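Iron(III) ABC transporter, periplasmic iron-compound-binding protein (PDB 5GGY) probably binds iron-loaded hydroxamate siderophores such as ferric Desferal in the periplasm and passes them to an ABC transporter for iron uptake. Local coordinates at residues V21-L26 and G63-P68; S44-W49 and P53-S58; L103-E108 and A113-S118; L31-Q36 and E130-Q135. All coordinates share one frame; numbering follows the deposited sequence.

Contact 1. Residues V21-L26 and G63-P68; sequences VLNWDL and GTRTEP
The backbones at Asn23 and Arg65 come within 5.6 Å of each other, CA to CA, as two loops that share no direct backbone bond; a water joins them instead, donating to Leu22 O and to Thr64 O at 3.0 Å each. The side chains supply a worked example of arginine stacked on tryptophan. Arg65 runs out across Asn23, its CB passing Asn23 OD1 at 3.3 Å, and then bends at chi3 (-72°), a turn that lays its flat end on the Trp24 indole. The guanidinium and ring planes are 20° apart. Arg65 CZ sits 3.8 Å from the centroid of the Trp24 six-membered ring, close to the ring normal, while Arg65 CD covers the five-membered ring in a CH-pi contact 3.9 Å from its centroid. One aromatic face thus takes up both the charge and the aliphatic part of the chain. Polar ends are fixed from outside: Arg65 NE pairs with Glu42, Trp24 NE1 donates to Pro41 O, and Asn23 OD1 accepts from Gln87. With Trp256 and Tyr46 meeting the indole edge-to-face, the arrangement is a cation-pi stack within an aromatic cluster, set where a strand runs into helix 24-32 of the N-terminal lobe.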
loop_
_atom_site.group_PDB
_atom_site.type_symbol
_atom_site.label_atom_id
_atom_site.label_comp_id
_atom_site.label_asym_id
_atom_site.label_seq_id
_atom_site.Cartn_x
_atom_site.Cartn_y
_atom_site.Cartn_z
ATOM N N VAL A 21 2.216 -2.509 -25.661
ATOM C CA VAL A 21 3.173 -2.311 -24.581
ATOM C C VAL A 21 4.590 -2.598 -25.080
ATOM O O VAL A 21 4.793 -3.467 -25.931
ATOM C CB VAL A 21 2.822 -3.196 -23.360
ATOM C CG1 VAL A 21 3.955 -4.152 -23.017
ATOM C CG2 VAL A 21 2.473 -2.322 -22.168
ATOM N N LEU A 22 5.566 -1.851 -24.570
ATOM C CA LEU A 22 6.935 -1.959 -25.068
ATOM C C LEU A 22 7.939 -2.443 -24.027
ATOM O O LEU A 22 9.123 -2.581 -24.326
ATOM C CB LEU A 22 7.401 -0.614 -25.621
ATOM C CG LEU A 22 6.573 -0.057 -26.776
ATOM C CD1 LEU A 22 7.259 1.156 -27.362
ATOM C CD2 LEU A 22 6.342 -1.117 -27.841
ATOM N N ASN A 23 7.476 -2.699 -22.810
ATOM C CA ASN A 23 8.364 -3.203 -21.770
ATOM C C ASN A 23 7.674 -4.243 -20.895
ATOM O O ASN A 23 6.447 -4.287 -20.817
ATOM C CB ASN A 23 8.891 -2.053 -20.914
ATOM C CG ASN A 23 10.397 -2.085 -20.765
ATOM O OD1 ASN A 23 11.108 -2.573 -21.643
ATOM N ND2 ASN A 23 10.893 -1.566 -19.649
ATOM N N TRP A 24 8.473 -5.081 -20.241
ATOM C CA TRP A 24 7.942 -6.192 -19.457
ATOM C C TRP A 24 7.245 -5.742 -18.176
ATOM O O TRP A 24 6.266 -6.360 -17.754
ATOM C CB TRP A 24 9.061 -7.176 -19.120
ATOM C CG TRP A 24 9.434 -8.047 -20.275
ATOM C CD1 TRP A 24 8.795 -8.124 -21.481
ATOM C CD2 TRP A 24 10.530 -8.968 -20.342
ATOM N NE1 TRP A 24 9.426 -9.036 -22.293
ATOM C CE2 TRP A 24 10.494 -9.568 -21.617
ATOM C CE3 TRP A 24 11.538 -9.343 -19.450
ATOM C CZ2 TRP A 24 11.425 -10.523 -22.021
ATOM C CZ3 TRP A 24 12.460 -10.291 -19.852
ATOM C CH2 TRP A 24 12.398 -10.869 -21.126
ATOM N N ASP A 25 7.748 -4.677 -17.558
ATOM C CA ASP A 25 7.137 -4.163 -16.338
ATOM C C ASP A 25 5.744 -3.628 -16.649
ATOM O O ASP A 25 4.784 -3.918 -15.939
ATOM C CB ASP A 25 8.014 -3.080 -15.697
ATOM C CG ASP A 25 8.262 -1.900 -16.616
ATOM O OD1 ASP A 25 8.132 -2.063 -17.847
ATOM O OD2 ASP A 25 8.588 -0.807 -16.105
ATOM N N LEU A 26 5.644 -2.865 -17.734
ATOM C CA LEU A 26 4.370 -2.333 -18.201
ATOM C C LEU A 26 3.449 -3.445 -18.680
ATOM O O LEU A 26 2.231 -3.364 -18.517
ATOM C CB LEU A 26 4.591 -1.326 -19.330
ATOM C CG LEU A 26 5.288 -0.023 -18.941
ATOM C CD1 LEU A 26 5.469 0.880 -20.154
ATOM C CD2 LEU A 26 4.509 0.690 -17.839
ATOM N N GLY A 63 8.576 -7.346 -31.281
ATOM C CA GLY A 63 10.018 -7.165 -31.292
ATOM C C GLY A 63 10.625 -7.121 -29.902
ATOM O O GLY A 63 10.020 -7.594 -28.942
ATOM N N THR A 64 11.824 -6.559 -29.792
ATOM C CA THR A 64 12.507 -6.469 -28.507
ATOM C C THR A 64 12.223 -5.134 -27.825
ATOM O O THR A 64 11.775 -4.181 -28.462
ATOM C CB THR A 64 14.030 -6.651 -28.657
ATOM O OG1 THR A 64 14.574 -5.566 -29.419
ATOM C CG2 THR A 64 14.346 -7.966 -29.358
ATOM N N ARG A 65 12.489 -5.077 -26.525
ATOM C CA ARG A 65 12.217 -3.886 -25.722
ATOM C C ARG A 65 13.056 -2.685 -26.153
ATOM O O ARG A 65 12.625 -1.540 -26.030
ATOM C CB ARG A 65 12.463 -4.184 -24.240
ATOM C CG ARG A 65 11.534 -5.236 -23.655
ATOM C CD ARG A 65 12.113 -5.858 -22.392
ATOM N NE ARG A 65 13.241 -6.737 -22.689
ATOM C CZ ARG A 65 14.001 -7.318 -21.767
ATOM N NH1 ARG A 65 13.758 -7.111 -20.481
ATOM N NH2 ARG A 65 15.006 -8.102 -22.132
ATOM N N THR A 66 14.256 -2.957 -26.653
ATOM C CA THR A 66 15.173 -1.903 -27.068
ATOM C C THR A 66 15.031 -1.571 -28.552
ATOM O O THR A 66 15.220 -0.423 -28.956
ATOM C CB THR A 66 16.634 -2.289 -26.774
ATOM O OG1 THR A 66 16.744 -3.716 -26.712
ATOM C CG2 THR A 66 17.079 -1.702 -25.444
ATOM N N GLU A 67 14.686 -2.568 -29.361
ATOM C CA GLU A 67 14.572 -2.364 -30.802
ATOM C C GLU A 67 13.283 -2.972 -31.354
ATOM O O GLU A 67 13.320 -4.016 -32.004
ATOM C CB GLU A 67 15.791 -2.963 -31.513
ATOM C CG GLU A 67 16.216 -2.221 -32.768
ATOM C CD GLU A 67 17.600 -1.608 -32.650
ATOM O OE1 GLU A 67 18.581 -2.265 -33.059
ATOM O OE2 GLU A 67 17.706 -0.466 -32.153
ATOM N N PRO A 68 12.138 -2.320 -31.095
ATOM C CA PRO A 68 10.827 -2.846 -31.497
ATOM C C PRO A 68 10.498 -2.629 -32.972
ATOM O O PRO A 68 10.988 -1.687 -33.595
ATOM C CB PRO A 68 9.858 -2.061 -30.612
ATOM C CG PRO A 68 10.535 -0.756 -30.409
ATOM C CD PRO A 68 12.012 -1.059 -30.340
HETATM O O HOH W 1 9.515 -2.589 -27.314
#

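Contact 2. Residues S44-W49 and P53-S58; sequences SSYVQW and PEVPSS
Tyr46 of helix 43-49 reaches across to Pro53 and Val55, closing the connecting segment of a beta-alpha-beta unit in which strand 39-40 leads through the helix to the parallel strand 60-61. The reach depends on the first torsion: with CG anti to the backbone N (chi1 179°), the ring extends from the helix toward the returning loop. Tyr46 OH donates to Pro53 O at 2.7 Å. The approach lies in the carbonyl plane, on a lone pair, with a C=O...donor angle of 141°, and the oxygen sits at the ring edge close to the ring plane. Val55 works on the ring itself. Its CG1 is anti to the backbone N (chi1 174°) and its CG2 anti to the carbonyl carbon, which leaves Val55 CG2 to meet the face of the Tyr46 ring in a CH-pi contact, 3.8 Å from its centroid and displaced toward the CD2-CE2 side. One side chain is therefore gripped twice, by a polar bond at the edge and a methyl over a face. Leu27 of helix 24-32 packs on Tyr46 as well. Pro53, which follows a cis peptide bond, brings its own ring to the hydroxyl, Pro53 CD lying 3.3 Å from Tyr46 OH.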
loop_
_atom_site.group_PDB
_atom_site.type_symbol
_atom_site.label_atom_id
_atom_site.label_comp_id
_atom_site.label_asym_id
_atom_site.label_seq_id
_atom_site.Cartn_x
_atom_site.Cartn_y
_atom_site.Cartn_z
ATOM N N SER A 44 8.419 -14.912 -25.748
ATOM C CA SER A 44 8.975 -16.227 -25.446
ATOM C C SER A 44 10.053 -16.117 -24.374
ATOM O O SER A 44 10.277 -17.052 -23.612
ATOM C CB SER A 44 9.540 -16.883 -26.706
ATOM O OG SER A 44 10.588 -16.103 -27.257
ATOM N N SER A 45 10.712 -14.964 -24.321
ATOM C CA SER A 45 11.718 -14.689 -23.298
ATOM C C SER A 45 11.053 -14.273 -21.997
ATOM O O SER A 45 11.586 -14.492 -20.911
ATOM C CB SER A 45 12.682 -13.600 -23.769
ATOM O OG SER A 45 13.991 -14.116 -23.884
ATOM N N TYR A 46 9.877 -13.672 -22.126
ATOM C CA TYR A 46 9.051 -13.302 -20.985
ATOM C C TYR A 46 8.695 -14.535 -20.161
ATOM O O TYR A 46 8.674 -14.487 -18.932
ATOM C CB TYR A 46 7.779 -12.591 -21.465
ATOM C CG TYR A 46 6.817 -12.172 -20.367
ATOM C CD1 TYR A 46 6.807 -10.868 -19.884
ATOM C CD2 TYR A 46 5.903 -13.074 -19.831
ATOM C CE1 TYR A 46 5.923 -10.480 -18.893
ATOM C CE2 TYR A 46 5.022 -12.694 -18.834
ATOM C CZ TYR A 46 5.033 -11.397 -18.373
ATOM O OH TYR A 46 4.155 -11.018 -17.386
ATOM N N VAL A 47 8.414 -15.635 -20.853
ATOM C CA VAL A 47 8.043 -16.891 -20.208
ATOM C C VAL A 47 9.129 -17.380 -19.252
ATOM O O VAL A 47 8.836 -17.889 -18.170
ATOM C CB VAL A 47 7.752 -17.985 -21.262
ATOM C CG1 VAL A 47 7.526 -19.337 -20.601
ATOM C CG2 VAL A 47 6.551 -17.585 -22.112
ATOM N N GLN A 48 10.386 -17.198 -19.643
ATOM C CA GLN A 48 11.509 -17.697 -18.856
ATOM C C GLN A 48 11.931 -16.732 -17.750
ATOM O O GLN A 48 12.326 -17.158 -16.666
ATOM C CB GLN A 48 12.701 -17.988 -19.769
ATOM C CG GLN A 48 12.376 -18.910 -20.930
ATOM C CD GLN A 48 11.908 -20.280 -20.477
ATOM O OE1 GLN A 48 12.397 -20.823 -19.486
ATOM N NE2 GLN A 48 10.951 -20.845 -21.204
ATOM N N TRP A 49 11.844 -15.434 -18.023
ATOM C CA TRP A 49 12.381 -14.430 -17.109
ATOM C C TRP A 49 11.334 -13.808 -16.182
ATOM O O TRP A 49 11.659 -13.408 -15.062
ATOM C CB TRP A 49 13.089 -13.328 -17.907
ATOM C CG TRP A 49 14.353 -13.792 -18.573
ATOM C CD1 TRP A 49 14.485 -14.272 -19.845
ATOM C CD2 TRP A 49 15.663 -13.826 -17.993
ATOM N NE1 TRP A 49 15.798 -14.598 -20.093
ATOM C CE2 TRP A 49 16.540 -14.335 -18.972
ATOM C CE3 TRP A 49 16.179 -13.474 -16.742
ATOM C CZ2 TRP A 49 17.904 -14.501 -18.737
ATOM C CZ3 TRP A 49 17.532 -13.637 -16.512
ATOM C CH2 TRP A 49 18.379 -14.147 -17.504
ATOM N N PRO A 53 2.663 -12.231 -14.530
ATOM C CA PRO A 53 1.444 -12.907 -14.992
ATOM C C PRO A 53 1.584 -13.505 -16.391
ATOM O O PRO A 53 2.384 -13.016 -17.191
ATOM C CB PRO A 53 0.404 -11.786 -14.985
ATOM C CG PRO A 53 1.193 -10.566 -15.254
ATOM C CD PRO A 53 2.511 -10.766 -14.553
ATOM N N GLU A 54 0.817 -14.554 -16.671
ATOM C CA GLU A 54 0.886 -15.223 -17.964
ATOM C C GLU A 54 0.345 -14.338 -19.081
ATOM O O GLU A 54 -0.741 -13.771 -18.966
ATOM C CB GLU A 54 0.113 -16.542 -17.935
ATOM C CG GLU A 54 0.139 -17.284 -19.264
ATOM C CD GLU A 54 -0.859 -18.423 -19.330
ATOM O OE1 GLU A 54 -1.030 -18.996 -20.427
ATOM O OE2 GLU A 54 -1.473 -18.745 -18.289
ATOM N N VAL A 55 1.113 -14.222 -20.158
ATOM C CA VAL A 55 0.672 -13.476 -21.326
ATOM C C VAL A 55 -0.299 -14.315 -22.150
ATOM O O VAL A 55 0.026 -15.437 -22.537
ATOM C CB VAL A 55 1.864 -13.055 -22.206
ATOM C CG1 VAL A 55 1.378 -12.409 -23.490
ATOM C CG2 VAL A 55 2.781 -12.111 -21.439
ATOM N N PRO A 56 -1.505 -13.783 -22.400
ATOM C CA PRO A 56 -2.486 -14.448 -23.265
ATOM C C PRO A 56 -1.929 -14.688 -24.667
ATOM O O PRO A 56 -1.147 -13.881 -25.163
ATOM C CB PRO A 56 -3.656 -13.458 -23.301
ATOM C CG PRO A 56 -3.502 -12.639 -22.068
ATOM C CD PRO A 56 -2.030 -12.531 -21.828
ATOM N N SER A 57 -2.335 -15.786 -25.296
ATOM C CA SER A 57 -1.816 -16.162 -26.608
ATOM C C SER A 57 -2.255 -15.196 -27.710
ATOM O O SER A 57 -1.691 -15.201 -28.805
ATOM C CB SER A 57 -2.252 -17.588 -26.960
ATOM O OG SER A 57 -3.663 -17.710 -26.945
ATOM N N SER A 58 -3.253 -14.369 -27.416
ATOM C CA SER A 58 -3.760 -13.401 -28.382
ATOM C C SER A 58 -2.754 -12.284 -28.647
ATOM O O SER A 58 -2.734 -11.699 -29.730
ATOM C CB SER A 58 -5.073 -12.796 -27.894
ATOM O OG SER A 58 -4.844 -11.901 -26.820
#

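Contact 3. Residues L103-E108 and A113-S118; sequences LPNFSE and AQVAIS
Asn105 ND2 donates a hydrogen bond to Ala112 O, in the first turn of helix 112-126, while the same amide packs against Val115 and Ala116. This is a beta-alpha connection: the loop leaving parallel strand 100-102 folds back along the start of the helix that follows it. A first torsion with CG anti to the backbone N (chi1 -162°) directs the amide at the helix, and Val115 advances from the opposite direction. Val115 CG1, itself anti to its backbone N, comes within 3.4 Å of Asn105 CG. The Phe106 ring also lies against the amide, offset so that Asn105 CG is 3.6 Å above the Phe106 ring plane near its rim. A polar group is thus packed by both a methyl and an aromatic ring, a compact illustration of how a buried amide can be both bonded and packed. The oxygen is close to carbon too, with Asn105 OD1 3.4 Å from Val115 CB. Pro104 adds its carbonyl, whose O accepts from His119 NE2 one turn further along the helix. From the same helix Gln114 packs on Gln36 of the second subunit. Near Ala116 the amide nitrogen meets another donor and forms no bond with it, although Asn105 ND2 and Ala116 N are 3.4 Å apart; Asn105 ND2 also approaches the methyl there, Ala116 CB, 3.9 Å away.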
loop_
_atom_site.group_PDB
_atom_site.type_symbol
_atom_site.label_atom_id
_atom_site.label_comp_id
_atom_site.label_asym_id
_atom_site.label_seq_id
_atom_site.Cartn_x
_atom_site.Cartn_y
_atom_site.Cartn_z
ATOM N N LEU A 103 5.972 6.002 -18.888
ATOM C CA LEU A 103 6.112 5.790 -17.450
ATOM C C LEU A 103 7.452 5.142 -17.122
ATOM O O LEU A 103 7.552 3.917 -17.045
ATOM C CB LEU A 103 4.976 4.917 -16.909
ATOM C CG LEU A 103 3.560 5.163 -17.432
ATOM C CD1 LEU A 103 3.239 4.219 -18.586
ATOM C CD2 LEU A 103 2.538 5.020 -16.316
ATOM N N PRO A 104 8.491 5.966 -16.923
ATOM C CA PRO A 104 9.838 5.461 -16.648
ATOM C C PRO A 104 10.035 5.021 -15.199
ATOM O O PRO A 104 9.342 5.494 -14.299
ATOM C CB PRO A 104 10.728 6.663 -16.976
ATOM C CG PRO A 104 9.876 7.836 -16.650
ATOM C CD PRO A 104 8.467 7.437 -17.026
ATOM N N ASN A 105 10.985 4.118 -14.990
ATOM C CA ASN A 105 11.306 3.620 -13.660
ATOM C C ASN A 105 12.756 3.140 -13.599
ATOM O O ASN A 105 13.470 3.170 -14.603
ATOM C CB ASN A 105 10.352 2.486 -13.273
ATOM C CG ASN A 105 10.327 2.223 -11.775
ATOM O OD1 ASN A 105 11.155 2.745 -11.027
ATOM N ND2 ASN A 105 9.381 1.400 -11.332
ATOM N N PHE A 106 13.180 2.721 -12.408
ATOM C CA PHE A 106 14.491 2.115 -12.190
ATOM C C PHE A 106 15.633 3.053 -12.561
ATOM O O PHE A 106 16.706 2.613 -12.972
ATOM C CB PHE A 106 14.603 0.801 -12.969
ATOM C CG PHE A 106 13.507 -0.176 -12.653
ATOM C CD1 PHE A 106 13.588 -0.980 -11.529
ATOM C CD2 PHE A 106 12.390 -0.281 -13.469
ATOM C CE1 PHE A 106 12.576 -1.874 -11.227
ATOM C CE2 PHE A 106 11.379 -1.173 -13.169
ATOM C CZ PHE A 106 11.471 -1.965 -12.046
ATOM N N SER A 107 15.397 4.352 -12.410
ATOM C CA SER A 107 16.461 5.324 -12.593
ATOM C C SER A 107 17.263 5.419 -11.303
ATOM O O SER A 107 16.867 4.868 -10.276
ATOM C CB SER A 107 15.903 6.692 -12.990
ATOM O OG SER A 107 15.925 7.589 -11.894
ATOM N N GLU A 108 18.392 6.114 -11.374
ATOM C CA GLU A 108 19.293 6.288 -10.240
ATOM C C GLU A 108 18.585 6.865 -9.016
ATOM O O GLU A 108 18.842 6.457 -7.883
ATOM C CB GLU A 108 20.466 7.188 -10.645
ATOM C CG GLU A 108 20.132 8.213 -11.729
ATOM C CD GLU A 108 20.158 7.629 -13.135
ATOM O OE1 GLU A 108 20.822 6.589 -13.332
ATOM O OE2 GLU A 108 19.502 8.200 -14.033
ATOM N N ALA A 113 10.191 0.256 -6.434
ATOM C CA ALA A 113 8.941 -0.346 -5.978
ATOM C C ALA A 113 7.826 0.680 -5.790
ATOM O O ALA A 113 6.676 0.426 -6.141
ATOM C CB ALA A 113 9.169 -1.096 -4.693
ATOM N N GLN A 114 8.168 1.837 -5.231
ATOM C CA GLN A 114 7.187 2.900 -5.038
ATOM C C GLN A 114 6.700 3.432 -6.377
ATOM O O GLN A 114 5.512 3.701 -6.549
ATOM C CB GLN A 114 7.770 4.039 -4.203
ATOM C CG GLN A 114 8.025 3.679 -2.751
ATOM C CD GLN A 114 8.532 4.862 -1.948
ATOM O OE1 GLN A 114 8.516 5.998 -2.421
ATOM N NE2 GLN A 114 8.990 4.599 -0.728
ATOM N N VAL A 115 7.626 3.577 -7.321
ATOM C CA VAL A 115 7.297 4.061 -8.657
ATOM C C VAL A 115 6.436 3.043 -9.396
ATOM O O VAL A 115 5.506 3.402 -10.116
ATOM C CB VAL A 115 8.570 4.360 -9.475
ATOM C CG1 VAL A 115 8.214 4.800 -10.884
ATOM C CG2 VAL A 115 9.398 5.431 -8.785
ATOM N N ALA A 116 6.747 1.766 -9.195
ATOM C CA ALA A 116 5.971 0.678 -9.784
ATOM C C ALA A 116 4.537 0.689 -9.273
ATOM O O ALA A 116 3.596 0.470 -10.037
ATOM C CB ALA A 116 6.622 -0.664 -9.490
ATOM N N ILE A 117 4.384 0.943 -7.978
ATOM C CA ILE A 117 3.073 1.040 -7.353
ATOM C C ILE A 117 2.311 2.256 -7.864
ATOM O O ILE A 117 1.117 2.187 -8.143
ATOM C CB ILE A 117 3.189 1.124 -5.813
ATOM C CG1 ILE A 117 3.677 -0.205 -5.246
ATOM C CG2 ILE A 117 1.856 1.505 -5.196
ATOM C CD1 ILE A 117 3.856 -0.190 -3.747
ATOM N N SER A 118 3.020 3.368 -8.002
ATOM C CA SER A 118 2.416 4.606 -8.470
ATOM C C SER A 118 1.971 4.487 -9.925
ATOM O O SER A 118 0.891 4.952 -10.290
ATOM C CB SER A 118 3.392 5.774 -8.310
ATOM O OG SER A 118 2.778 6.996 -8.688
#

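Contact 4. Residues L31-Q36 and E130-Q135; sequences LELGIQ and EAVAQQ
A Schellman motif ends the helix that carries Glu32, and the residue entering the turn, Leu33, packs on Val132 and Ala133 at the start of helix 130-154, the long helix that spans the two lobes in this family. Gly34 takes a positive phi (82°) and turns the chain, Gly34 N bonding back to Leu31 O at 3.0 Å. The contact itself is wholly apolar on the side-chain side. With CG anti to the carbonyl carbon (chi1 -71°), the Leu33 side chain carries its CD2 branch to Ala133 CB, 3.8 Å away. Val132 presents CG2 to the turn, 4.0 Å from Leu33 CA and 3.8 Å from Glu32 O, so the valine methyl packs mainly on backbone while the leucine branch reaches the neighbouring alanine. The short alanine side chain lets the backbones come near, with Leu33 CA and Ala133 CA 6.3 Å apart. Glu32 turns its carboxylate to other partners, a salt bridge from OE2 to Lys136 and a hydrogen bond between OE1 and Tyr266 OH, which tie the same turn to helices 130-154 and 262-276. Phe120 and Ala124 of helix 112-126 touch both Leu33 and Ala133, placing the contact where the end of helix 24-32 packs against helices 112-126 and 130-154.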
loop_
_atom_site.group_PDB
_atom_site.type_symbol
_atom_site.label_atom_id
_atom_site.label_comp_id
_atom_site.label_asym_id
_atom_site.label_seq_id
_atom_site.Cartn_x
_atom_site.Cartn_y
_atom_site.Cartn_z
ATOM N N LEU A 31 -1.648 -6.357 -17.585
ATOM C CA LEU A 31 -2.222 -7.691 -17.442
ATOM C C LEU A 31 -2.892 -7.857 -16.084
ATOM O O LEU A 31 -3.983 -8.421 -15.990
ATOM C CB LEU A 31 -1.154 -8.770 -17.634
ATOM C CG LEU A 31 -0.669 -9.026 -19.062
ATOM C CD1 LEU A 31 0.358 -10.146 -19.081
ATOM C CD2 LEU A 31 -1.839 -9.347 -19.978
ATOM N N GLU A 32 -2.233 -7.363 -15.039
ATOM C CA GLU A 32 -2.767 -7.449 -13.684
ATOM C C GLU A 32 -4.036 -6.618 -13.531
ATOM O O GLU A 32 -4.872 -6.898 -12.674
ATOM C CB GLU A 32 -1.720 -6.999 -12.665
ATOM C CG GLU A 32 -0.488 -7.888 -12.602
ATOM C CD GLU A 32 -0.745 -9.213 -11.906
ATOM O OE1 GLU A 32 0.166 -10.066 -11.910
ATOM O OE2 GLU A 32 -1.849 -9.402 -11.351
ATOM N N LEU A 33 -4.171 -5.595 -14.368
ATOM C CA LEU A 33 -5.352 -4.739 -14.356
ATOM C C LEU A 33 -6.489 -5.349 -15.164
ATOM O O LEU A 33 -7.600 -4.825 -15.181
ATOM C CB LEU A 33 -5.015 -3.349 -14.901
ATOM C CG LEU A 33 -4.150 -2.456 -14.008
ATOM C CD1 LEU A 33 -3.842 -1.141 -14.706
ATOM C CD2 LEU A 33 -4.844 -2.214 -12.679
ATOM N N GLY A 34 -6.207 -6.463 -15.829
ATOM C CA GLY A 34 -7.194 -7.117 -16.666
ATOM C C GLY A 34 -7.284 -6.474 -18.035
ATOM O O GLY A 34 -8.329 -6.504 -18.679
ATOM N N ILE A 35 -6.179 -5.884 -18.475
ATOM C CA ILE A 35 -6.098 -5.260 -19.791
ATOM C C ILE A 35 -5.193 -6.080 -20.699
ATOM O O ILE A 35 -3.984 -6.121 -20.494
ATOM C CB ILE A 35 -5.554 -3.814 -19.708
ATOM C CG1 ILE A 35 -6.436 -2.948 -18.805
ATOM C CG2 ILE A 35 -5.447 -3.204 -21.097
ATOM C CD1 ILE A 35 -7.725 -2.483 -19.455
ATOM N N GLN A 36 -5.779 -6.743 -21.693
ATOM C CA GLN A 36 -5.000 -7.544 -22.634
ATOM C C GLN A 36 -4.460 -6.684 -23.773
ATOM O O GLN A 36 -5.228 -6.183 -24.598
ATOM C CB GLN A 36 -5.835 -8.694 -23.202
ATOM C CG GLN A 36 -6.120 -9.813 -22.220
ATOM C CD GLN A 36 -6.659 -11.058 -22.898
ATOM O OE1 GLN A 36 -6.841 -11.090 -24.116
ATOM N NE2 GLN A 36 -6.912 -12.094 -22.110
ATOM N N GLU A 130 -9.448 1.117 -11.433
ATOM C CA GLU A 130 -9.005 1.534 -10.106
ATOM C C GLU A 130 -9.389 0.542 -9.011
ATOM O O GLU A 130 -8.606 0.290 -8.094
ATOM C CB GLU A 130 -9.573 2.918 -9.776
ATOM C CG GLU A 130 -8.768 4.068 -10.362
ATOM C CD GLU A 130 -9.641 5.147 -10.972
ATOM O OE1 GLU A 130 -9.532 6.317 -10.544
ATOM O OE2 GLU A 130 -10.428 4.828 -11.888
ATOM N N ALA A 131 -10.589 -0.021 -9.113
ATOM C CA ALA A 131 -11.097 -0.936 -8.096
ATOM C C ALA A 131 -10.279 -2.224 -8.031
ATOM O O ALA A 131 -9.951 -2.711 -6.948
ATOM C CB ALA A 131 -12.565 -1.255 -8.358
ATOM N N VAL A 132 -9.959 -2.773 -9.198
ATOM C CA VAL A 132 -9.159 -3.988 -9.279
ATOM C C VAL A 132 -7.730 -3.708 -8.810
ATOM O O VAL A 132 -7.102 -4.551 -8.168
ATOM C CB VAL A 132 -9.171 -4.573 -10.718
ATOM C CG1 VAL A 132 -9.828 -3.598 -11.686
ATOM C CG2 VAL A 132 -7.771 -4.949 -11.187
ATOM N N ALA A 133 -7.234 -2.510 -9.108
ATOM C CA ALA A 133 -5.900 -2.106 -8.673
ATOM C C ALA A 133 -5.813 -2.034 -7.154
ATOM O O ALA A 133 -4.829 -2.472 -6.559
ATOM C CB ALA A 133 -5.525 -0.770 -9.283
ATOM N N GLN A 134 -6.848 -1.477 -6.534
ATOM C CA GLN A 134 -6.904 -1.373 -5.082
ATOM C C GLN A 134 -6.990 -2.749 -4.434
ATOM O O GLN A 134 -6.335 -3.012 -3.428
ATOM C CB GLN A 134 -8.096 -0.517 -4.647
ATOM C CG GLN A 134 -7.725 0.883 -4.206
ATOM C CD GLN A 134 -6.890 0.892 -2.942
ATOM O OE1 GLN A 134 -7.358 0.500 -1.872
ATOM N NE2 GLN A 134 -5.645 1.335 -3.059
ATOM N N GLN A 135 -7.796 -3.625 -5.026
ATOM C CA GLN A 135 -7.993 -4.968 -4.496
ATOM C C GLN A 135 -6.697 -5.779 -4.538
ATOM O O GLN A 135 -6.442 -6.596 -3.654
ATOM C CB GLN A 135 -9.111 -5.681 -5.270
ATOM C CG GLN A 135 -8.681 -6.903 -6.076
ATOM C CD GLN A 135 -8.594 -8.164 -5.234
ATOM O OE1 GLN A 135 -9.374 -8.357 -4.301
ATOM N NE2 GLN A 135 -7.634 -9.025 -5.555
#

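Overall arrangement
Contacts 1 and 4 use the two ends of helix 24-32 and are both buried, yet differ in chemistry: contact 1 relies on a charged stack, a water bridge and outside polar partners, contact 4 on methyl packing. Contacts 2 and 3 are partly buried and local, each folding a loop against a helix adjacent in sequence, one through a tyrosine hydroxyl and the other through an asparagine amide. Contact 2 joins the first and last: Tyr46 and Trp24 share packing with contact 1, while Pro53 and Pro56 touch Glu32, Leu31 and Gln36 of contact 4. Leu26 and Leu103 link contacts 1 and 3, whereas contacts 3 and 4 do not touch directly, lying on consecutive helices.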